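Local structure of (R)-2-hydroxyglutaryl-CoA dehydratase activating ATPase (Acidaminococcus fermentans, 1HUX) at residues Ser2-Leu6 and Ile18-Asp22. The protein hydrolyses ATP slowly to drive electron transfer that activates (R)-2-hydroxyglutaryl-CoA dehydratase, as a homodimer sharing one [4Fe-4S] cluster. Residues are numbered along the deposited sequence; the frame is centred on the assembly and turned at random.
Sequences SIYTL and IILKD
The carboxylate oxygen OD2 of D22 accepts two backbone N-H groups from the start of the modelled chain. I3 N meets D22 OD2 at 2.9 Å, almost straight (176°) and nearly in line with its C-O bond. S2 N reaches D22 OD2 at 3.0 Å, on the syn side and 28° out of the carboxylate plane. Both donors come from one face of that plane. S2 N also makes a weak bond to OD1. The torsion of D22 sets its CG beside its own backbone N (chi1 -60°), which turns the carboxylate toward S2 N and I3 N. The backbone adds a nearly straight bond in the other direction: D22 N donates to I3 O at 2.7 Å. An alanine in place of D22 would probably leave the backbone nitrogens of S2 and I3 without this acceptor and the start of the modelled chain freer to move.

Beyond this end the segments run as antiparallel strands. T5 and L20 form a hydrogen-bonded pair, with T5 N to L20 O at 3.1 Å and L20 N to T5 O at 3.2 Å. Y4 lies alongside K21, a non-hydrogen-bonded neighbour. K21 CB sits over a face of the Y4 ring, 4.3 Å from its centroid, in a CH-pi contact, and CD continues along to OH. I19 CG2 comes to the ring edge. L6 CD1 packs against I19 CG1; helix 40-52 covers L6 and I19 on this face. T5 and L20 face the other way, onto helix 245-257.

These are strands 4-10 and 14-21, the first hairpin of an actin-fold domain, whose turn carries ATP-binding S12 and T13. Side-chain polarity is concentrated at D22, whose carboxylate probably holds the start of the modelled chain; backbone bonds continue along the strands.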
loop_
_atom_site.group_PDB
_atom_site.type_symbol
_atom_site.label_atom_id
_atom_site.label_comp_id
_atom_site.label_asym_id
_atom_site.label_seq_id
_atom_site.Cartn_x
_atom_site.Cartn_y
_atom_site.Cartn_z
ATOM N N SER A 2 -0.448 13.245 46.424
ATOM C CA SER A 2 0.006 12.135 47.312
ATOM C C SER A 2 -0.011 10.730 46.681
ATOM O O SER A 2 0.788 9.876 47.074
ATOM C CB SER A 2 -0.822 12.127 48.587
ATOM O OG SER A 2 -0.348 11.128 49.460
ATOM N N ILE A 3 -0.922 10.472 45.738
ATOM C CA ILE A 3 -0.951 9.171 45.054
ATOM C C ILE A 3 -0.387 9.308 43.645
ATOM O O ILE A 3 -0.953 10.014 42.801
ATOM C CB ILE A 3 -2.363 8.580 44.962
ATOM C CG1 ILE A 3 -2.764 8.054 46.334
ATOM C CG2 ILE A 3 -2.401 7.425 43.935
ATOM C CD1 ILE A 3 -4.117 7.321 46.351
ATOM N N TYR A 4 0.735 8.631 43.401
ATOM C CA TYR A 4 1.396 8.704 42.102
ATOM C C TYR A 4 1.162 7.456 41.287
ATOM O O TYR A 4 1.274 6.345 41.804
ATOM C CB TYR A 4 2.906 8.921 42.278
ATOM C CG TYR A 4 3.273 10.242 42.912
ATOM C CD1 TYR A 4 3.116 10.451 44.276
ATOM C CD2 TYR A 4 3.760 11.286 42.139
ATOM C CE1 TYR A 4 3.435 11.675 44.857
ATOM C CE2 TYR A 4 4.084 12.513 42.699
ATOM C CZ TYR A 4 3.920 12.708 44.055
ATOM O OH TYR A 4 4.233 13.951 44.586
ATOM N N THR A 5 0.837 7.648 40.009
ATOM C CA THR A 5 0.578 6.523 39.104
ATOM C C THR A 5 1.393 6.607 37.833
ATOM O O THR A 5 1.842 7.680 37.409
ATOM C CB THR A 5 -0.928 6.408 38.706
ATOM O OG1 THR A 5 -1.528 7.714 38.716
ATOM C CG2 THR A 5 -1.672 5.467 39.674
ATOM N N LEU A 6 1.559 5.454 37.211
ATOM C CA LEU A 6 2.355 5.370 36.016
ATOM C C LEU A 6 1.592 4.835 34.811
ATOM O O LEU A 6 1.068 3.711 34.833
ATOM C CB LEU A 6 3.583 4.483 36.290
ATOM C CG LEU A 6 4.518 4.247 35.107
ATOM C CD1 LEU A 6 5.208 5.544 34.754
ATOM C CD2 LEU A 6 5.512 3.174 35.446
ATOM N N ILE A 18 3.950 8.370 31.323
ATOM C CA ILE A 18 3.370 9.458 32.084
ATOM C C ILE A 18 3.216 9.073 33.556
ATOM O O ILE A 18 2.906 7.922 33.887
ATOM C CB ILE A 18 1.985 9.860 31.515
ATOM C CG1 ILE A 18 2.173 10.663 30.224
ATOM C CG2 ILE A 18 1.205 10.695 32.549
ATOM C CD1 ILE A 18 2.800 12.039 30.445
ATOM N N ILE A 19 3.458 10.047 34.433
ATOM C CA ILE A 19 3.307 9.862 35.875
ATOM C C ILE A 19 2.522 11.058 36.386
ATOM O O ILE A 19 2.919 12.212 36.166
ATOM C CB ILE A 19 4.675 9.858 36.620
ATOM C CG1 ILE A 19 5.491 8.624 36.249
ATOM C CG2 ILE A 19 4.457 9.849 38.123
ATOM C CD1 ILE A 19 6.904 8.642 36.863
ATOM N N LEU A 20 1.403 10.799 37.050
ATOM C CA LEU A 20 0.634 11.908 37.602
ATOM C C LEU A 20 0.262 11.728 39.072
ATOM O O LEU A 20 0.118 10.597 39.587
ATOM C CB LEU A 20 -0.617 12.207 36.754
ATOM C CG LEU A 20 -1.383 11.099 36.036
ATOM C CD1 LEU A 20 -1.772 10.002 37.010
ATOM C CD2 LEU A 20 -2.604 11.708 35.390
ATOM N N LYS A 21 0.126 12.871 39.737
ATOM C CA LYS A 21 -0.200 12.925 41.148
ATOM C C LYS A 21 -1.691 13.163 41.380
ATOM O O LYS A 21 -2.231 14.211 40.999
ATOM C CB LYS A 21 0.635 14.035 41.803
ATOM C CG LYS A 21 0.325 14.317 43.266
ATOM C CD LYS A 21 1.346 15.265 43.861
ATOM C CE LYS A 21 1.421 16.561 43.084
ATOM N NZ LYS A 21 2.573 17.414 43.513
ATOM N N ASP A 22 -2.341 12.177 41.999
ATOM C CA ASP A 22 -3.766 12.244 42.328
ATOM C C ASP A 22 -4.619 12.256 41.079
ATOM O O ASP A 22 -5.779 12.661 41.118
ATOM C CB ASP A 22 -4.049 13.493 43.172
ATOM C CG ASP A 22 -3.265 13.498 44.478
ATOM O OD1 ASP A 22 -3.036 14.596 45.045
ATOM O OD2 ASP A 22 -2.885 12.397 44.937
#